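PDB 6ORM: peruvianin-I from Thevetia peruviana, which acts as a cysteine peptidase of the plant's latex, although its fold is that of a germin-like protein of the cupin family. Local coordinates for residues A13-P18 against Q63-N68; S40-A45 against T57-G62. All coordinates share one frame; numbering follows the deposited sequence.

Interaction 1 (A13-P18 against Q63-N68); sequences ADLNSP and QFPALN
Pro65 O is shared by two backbone donors that approach from opposite faces of its carbonyl plane: Ala13 N from across the contact and Asn68 N from within its own turn. The bond from Ala13 N to Pro65 O, 3.0 Å long, is almost straight at the hydrogen (172°), yet the nitrogen stands above the carbonyl plane, 44° out of it. Around this bond the packing is close. Pro65 CB lies 3.5 Å from Ala13 O, and the methyl of Ala13 rests 3.9 Å from Asn68 CB. Pro65 opens the short 3-10 turn 65-67 in the loop between strands 54-57 and 73-79 of the cupin domain, so a carbonyl of that turn receives the N-terminal arm, which has no regular secondary structure here. Asn68 leaves the turn with CG anti to its backbone N (chi1 -170°), which lays its amide beside Ala13, ND2 3.9 Å from Ala13 CA. The same ND2 bonds to the carbonyls of Cys11 and Tyr24, while OD1 accepts from Gln154; one buried amide thereby joins several loops. Farther along the arm, the side chains of Leu15 and Pro65 cross at about a right angle, Leu15 CD1 4.1 Å from Pro65 CG. Leu15 sits in a type I turn from Asp14 to Ser17, where Asp14 OD1 accepts from Asn16 N as an Asx turn.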
loop_
_atom_site.group_PDB
_atom_site.type_symbol
_atom_site.label_atom_id
_atom_site.label_comp_id
_atom_site.label_asym_id
_atom_site.label_seq_id
_atom_site.Cartn_x
_atom_site.Cartn_y
_atom_site.Cartn_z
ATOM N N ALA A 13 4.265 10.594 17.740
ATOM C CA ALA A 13 5.645 10.869 17.369
ATOM C C ALA A 13 6.452 11.316 18.583
ATOM O O ALA A 13 6.072 12.256 19.287
ATOM C CB ALA A 13 5.696 11.937 16.274
ATOM N N ASP A 14 7.561 10.626 18.834
ATOM C CA ASP A 14 8.554 11.079 19.807
ATOM C C ASP A 14 9.495 12.017 19.067
ATOM O O ASP A 14 10.439 11.575 18.408
ATOM C CB ASP A 14 9.296 9.897 20.423
ATOM C CG ASP A 14 10.317 10.327 21.468
ATOM O OD1 ASP A 14 10.447 11.545 21.725
ATOM O OD2 ASP A 14 10.991 9.443 22.037
ATOM N N LEU A 15 9.230 13.318 19.164
ATOM C CA LEU A 15 10.005 14.302 18.400
ATOM C C LEU A 15 11.395 14.559 18.953
ATOM O O LEU A 15 12.201 15.187 18.243
ATOM C CB LEU A 15 9.226 15.616 18.335
ATOM C CG LEU A 15 7.862 15.500 17.665
ATOM C CD1 LEU A 15 7.156 16.844 17.683
ATOM C CD2 LEU A 15 8.013 14.977 16.245
ATOM N N ASN A 16 11.698 14.141 20.174
ATOM C CA ASN A 16 13.040 14.301 20.705
ATOM C C ASN A 16 13.786 12.978 20.782
ATOM O O ASN A 16 14.802 12.877 21.486
ATOM C CB ASN A 16 12.982 14.987 22.070
ATOM C CG ASN A 16 12.535 16.430 21.954
ATOM O OD1 ASN A 16 13.154 17.218 21.241
ATOM N ND2 ASN A 16 11.448 16.779 22.641
ATOM N N SER A 17 13.348 11.978 20.020
ATOM C CA SER A 17 14.065 10.722 19.971
ATOM C C SER A 17 15.393 10.927 19.247
ATOM O O SER A 17 15.473 11.710 18.296
ATOM C CB SER A 17 13.239 9.643 19.261
ATOM O OG SER A 17 14.009 8.479 19.009
ATOM N N PRO A 18 16.458 10.249 19.680
ATOM C CA PRO A 18 17.715 10.312 18.934
ATOM C C PRO A 18 17.722 9.440 17.697
ATOM O O PRO A 18 18.683 9.503 16.918
ATOM C CB PRO A 18 18.744 9.825 19.956
ATOM C CG PRO A 18 17.976 8.866 20.808
ATOM C CD PRO A 18 16.557 9.393 20.875
ATOM N N GLN A 63 4.450 18.687 13.856
ATOM C CA GLN A 63 3.794 19.627 14.758
ATOM C C GLN A 63 2.754 18.969 15.651
ATOM O O GLN A 63 2.535 19.428 16.777
ATOM C CB GLN A 63 3.114 20.747 13.960
ATOM C CG GLN A 63 4.061 21.634 13.167
ATOM C CD GLN A 63 4.613 20.948 11.932
ATOM O OE1 GLN A 63 3.863 20.403 11.121
ATOM N NE2 GLN A 63 5.931 20.964 11.791
ATOM N N PHE A 64 2.113 17.908 15.164
ATOM C CA PHE A 64 0.966 17.275 15.810
ATOM C C PHE A 64 1.310 15.799 15.952
ATOM O O PHE A 64 0.959 14.981 15.092
ATOM C CB PHE A 64 -0.302 17.508 14.985
ATOM C CG PHE A 64 -1.578 17.059 15.647
ATOM C CD1 PHE A 64 -1.603 16.633 16.967
ATOM C CD2 PHE A 64 -2.769 17.076 14.932
ATOM C CE1 PHE A 64 -2.790 16.224 17.553
ATOM C CE2 PHE A 64 -3.955 16.670 15.511
ATOM C CZ PHE A 64 -3.968 16.244 16.823
ATOM N N PRO A 65 2.009 15.424 17.029
ATOM C CA PRO A 65 2.542 14.052 17.137
ATOM C C PRO A 65 1.512 12.948 16.948
ATOM O O PRO A 65 1.870 11.864 16.468
ATOM C CB PRO A 65 3.134 14.029 18.552
ATOM C CG PRO A 65 3.493 15.451 18.830
ATOM C CD PRO A 65 2.457 16.289 18.136
ATOM N N ALA A 66 0.247 13.184 17.298
ATOM C CA ALA A 66 -0.770 12.151 17.144
ATOM C C ALA A 66 -1.048 11.800 15.688
ATOM O O ALA A 66 -1.670 10.765 15.430
ATOM C CB ALA A 66 -2.069 12.583 17.827
ATOM N N LEU A 67 -0.619 12.633 14.735
ATOM C CA LEU A 67 -0.791 12.305 13.324
ATOM C C LEU A 67 0.126 11.179 12.870
ATOM O O LEU A 67 -0.122 10.582 11.815
ATOM C CB LEU A 67 -0.545 13.546 12.462
ATOM C CG LEU A 67 -1.571 14.668 12.606
ATOM C CD1 LEU A 67 -1.216 15.834 11.694
ATOM C CD2 LEU A 67 -2.974 14.149 12.309
ATOM N N ASN A 68 1.176 10.885 13.634
ATOM C CA ASN A 68 2.134 9.856 13.251
ATOM C C ASN A 68 1.424 8.526 13.029
ATOM O O ASN A 68 0.663 8.062 13.885
ATOM C CB ASN A 68 3.206 9.730 14.336
ATOM C CG ASN A 68 4.377 8.861 13.916
ATOM O OD1 ASN A 68 4.895 8.979 12.804
ATOM N ND2 ASN A 68 4.810 7.987 14.817
#

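Interaction 2 (S40-A45 against T57-G62); sequences SGFKQA and TFVTAG. With NAG (2-acetamido-2-deoxy-beta-D-glucopyranose), chain D; NAG (2-acetamido-2-deoxy-beta-D-glucopyranose), chain B.
The Phe42 ring meets Thr57 and Val59 with its CD1-CE1-CZ side. Thr57 O lies at the ring edge, in plane, 3.6 Å from Phe42 CE1, whereas the methyl Val59 CG2 comes in obliquely, 3.5 Å from Phe42 CZ. Thr57 also brings its methyl CG2 to 3.9 Å from Phe42 CD1, the two side chains running alongside one another in opposite senses. Beyond these segments the ring meets Tyr148 edge-to-face and touches Ile74 of strand 73-79, while Gly124 of the second subunit packs on Phe42. Were Phe42 replaced by an alanine, the methyls of Val59 and Thr57 would probably be left beside a gap, and the edge-to-face contact with Tyr148 would be lost. The contact thus sets a 3-10 turn, 41-43, against the end of strand 54-57, an outermost strand, within this chain, of the antiparallel cupin sheet. Thr57 divides its two branches: CG2, anti to the backbone N, faces Phe42 and the acetamido group of the chain D sugar, while OG1, on the other branch (chi1 -56°), bonds to Arg76 and packs 3.4 Å from C5 of the chain B sugar. These sugars belong to a glycan carried by the protein itself. Its chain B residue donates from O6 to Ala45 O at a modelled 2.5 Å, a short separation whose exact length should carry no weight. The chain D acetamido methyl C8 lies 3.4 Å from Gly41 O and 3.5 Å from Gln44 OE1.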
loop_
_atom_site.group_PDB
_atom_site.type_symbol
_atom_site.label_atom_id
_atom_site.label_comp_id
_atom_site.label_asym_id
_atom_site.label_seq_id
_atom_site.Cartn_x
_atom_site.Cartn_y
_atom_site.Cartn_z
ATOM N N SER A 40 -4.107 22.785 18.685
ATOM C CA SER A 40 -4.727 24.105 18.732
ATOM C C SER A 40 -3.881 25.168 18.038
ATOM O O SER A 40 -4.094 26.364 18.259
ATOM C CB SER A 40 -4.994 24.511 20.183
ATOM O OG SER A 40 -5.998 23.697 20.764
ATOM N N GLY A 41 -2.925 24.754 17.203
ATOM C CA GLY A 41 -2.029 25.707 16.572
ATOM C C GLY A 41 -2.725 26.751 15.720
ATOM O O GLY A 41 -2.242 27.881 15.606
ATOM N N PHE A 42 -3.866 26.404 15.119
ATOM C CA PHE A 42 -4.546 27.354 14.245
ATOM C C PHE A 42 -5.127 28.540 14.998
ATOM O O PHE A 42 -5.522 29.521 14.360
ATOM C CB PHE A 42 -5.674 26.666 13.470
ATOM C CG PHE A 42 -5.198 25.787 12.355
ATOM C CD1 PHE A 42 -3.940 25.957 11.804
ATOM C CD2 PHE A 42 -6.017 24.792 11.852
ATOM C CE1 PHE A 42 -3.505 25.146 10.774
ATOM C CE2 PHE A 42 -5.591 23.977 10.822
ATOM C CZ PHE A 42 -4.333 24.154 10.280
ATOM N N LYS A 43 -5.178 28.481 16.329
ATOM C CA LYS A 43 -5.629 29.631 17.102
ATOM C C LYS A 43 -4.622 30.767 17.081
ATOM O O LYS A 43 -4.988 31.908 17.392
ATOM C CB LYS A 43 -5.935 29.212 18.536
ATOM C CG LYS A 43 -7.183 28.371 18.627
ATOM C CD LYS A 43 -7.764 28.405 20.011
ATOM C CE LYS A 43 -9.049 27.625 20.042
ATOM N NZ LYS A 43 -8.864 26.322 20.722
ATOM N N GLN A 44 -3.367 30.488 16.743
ATOM C CA GLN A 44 -2.402 31.548 16.505
ATOM C C GLN A 44 -2.543 32.031 15.075
ATOM O O GLN A 44 -2.411 31.237 14.126
ATOM C CB GLN A 44 -0.995 31.047 16.802
ATOM C CG GLN A 44 -0.959 30.139 18.019
ATOM C CD GLN A 44 0.402 29.527 18.274
ATOM O OE1 GLN A 44 1.405 29.941 17.690
ATOM N NE2 GLN A 44 0.441 28.515 19.140
ATOM N N ALA A 45 -2.804 33.328 14.913
ATOM C CA ALA A 45 -2.860 33.950 13.606
ATOM C C ALA A 45 -1.497 33.861 12.926
ATOM O O ALA A 45 -0.481 33.624 13.585
ATOM C CB ALA A 45 -3.301 35.407 13.737
ATOM N N THR A 57 0.676 27.780 7.973
ATOM C CA THR A 57 0.727 27.206 9.314
ATOM C C THR A 57 0.571 25.699 9.149
ATOM O O THR A 57 -0.495 25.219 8.748
ATOM C CB THR A 57 -0.354 27.798 10.216
ATOM O OG1 THR A 57 -0.221 29.224 10.240
ATOM C CG2 THR A 57 -0.217 27.261 11.637
ATOM N N PHE A 58 1.637 24.962 9.450
ATOM C CA PHE A 58 1.724 23.541 9.145
ATOM C C PHE A 58 1.156 22.695 10.274
ATOM O O PHE A 58 1.377 22.983 11.454
ATOM C CB PHE A 58 3.179 23.135 8.904
ATOM C CG PHE A 58 3.776 23.704 7.654
ATOM C CD1 PHE A 58 3.557 23.101 6.426
ATOM C CD2 PHE A 58 4.569 24.837 7.708
ATOM C CE1 PHE A 58 4.118 23.622 5.274
ATOM C CE2 PHE A 58 5.131 25.364 6.561
ATOM C CZ PHE A 58 4.906 24.756 5.342
ATOM N N VAL A 59 0.410 21.654 9.906
ATOM C CA VAL A 59 0.059 20.607 10.859
ATOM C C VAL A 59 0.390 19.255 10.245
ATOM O O VAL A 59 -0.491 18.559 9.724
ATOM C CB VAL A 59 -1.418 20.666 11.292
ATOM C CG1 VAL A 59 -1.632 19.779 12.508
ATOM C CG2 VAL A 59 -1.839 22.093 11.600
ATOM N N THR A 60 1.667 18.892 10.283
ATOM C CA THR A 60 2.123 17.547 9.987
ATOM C C THR A 60 2.439 16.831 11.298
ATOM O O THR A 60 2.298 17.392 12.388
ATOM C CB THR A 60 3.345 17.582 9.067
ATOM O OG1 THR A 60 4.495 17.982 9.824
ATOM C CG2 THR A 60 3.128 18.561 7.921
ATOM N N ALA A 61 2.867 15.571 11.193
ATOM C CA ALA A 61 3.299 14.837 12.378
ATOM C C ALA A 61 4.426 15.550 13.118
ATOM O O ALA A 61 4.612 15.314 14.317
ATOM C CB ALA A 61 3.732 13.422 11.995
ATOM N N GLY A 62 5.180 16.414 12.433
ATOM C CA GLY A 62 6.212 17.186 13.105
ATOM C C GLY A 62 5.661 18.186 14.100
ATOM O O GLY A 62 6.329 18.523 15.080
HETATM C C1 NAG D . 4.917 29.635 13.938
HETATM C C2 NAG D . 4.737 28.364 14.761
HETATM C C3 NAG D . 5.697 28.344 15.948
HETATM C C4 NAG D . 7.127 28.592 15.485
HETATM C C5 NAG D . 7.181 29.885 14.681
HETATM C C6 NAG D . 8.550 30.182 14.116
HETATM C C7 NAG D . 2.457 27.456 14.627
HETATM C C8 NAG D . 1.087 27.458 15.236
HETATM N N2 NAG D . 3.361 28.242 15.219
HETATM O O3 NAG D . 5.592 27.073 16.583
HETATM O O4 NAG D . 8.005 28.709 16.601
HETATM O O5 NAG D . 6.284 29.782 13.569
HETATM O O6 NAG D . 8.852 29.340 13.012
HETATM O O7 NAG D . 2.731 26.773 13.646
HETATM C C1 NAG B . 3.001 31.678 9.564
HETATM C C2 NAG B . 4.467 31.819 9.925
HETATM C C3 NAG B . 4.857 30.735 10.921
HETATM C C4 NAG B . 3.890 30.702 12.102
HETATM C C5 NAG B . 2.431 30.740 11.644
HETATM C C6 NAG B . 1.452 30.911 12.784
HETATM C C7 NAG B . 6.046 32.781 8.309
HETATM C C8 NAG B . 6.852 32.536 7.068
HETATM N N2 NAG B . 5.308 31.751 8.740
HETATM O O3 NAG B . 6.184 30.977 11.374
HETATM O O4 NAG B . 4.065 29.479 12.804
HETATM O O5 NAG B . 2.212 31.823 10.729
HETATM O O6 NAG B . 1.593 32.172 13.425
HETATM O O7 NAG B . 6.063 33.858 8.893
#

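Overall arrangement
From the N terminus, the chain first passes through the irregular arm 13-18, then strand 38-39 and the turn at 40-45. Strand 54-57 follows, and its end runs into 57-62, which closes the short loop of interaction 2. Directly afterwards, 63-68 returns to the arm and closes the much wider loop of interaction 1. The two therefore nest without crossing, the inner contact lying wholly within the outer. Their centres are about 14 Å apart, and they touch where Leu15 packs against Gly62 and where Phe64 and Leu67 meet Val59. Interaction 1 ties the N-terminal arm to the loop between strands 54-57 and 73-79; interaction 2 ties the 3-10 turn to the end of strand 54-57. Both touch the second subunit.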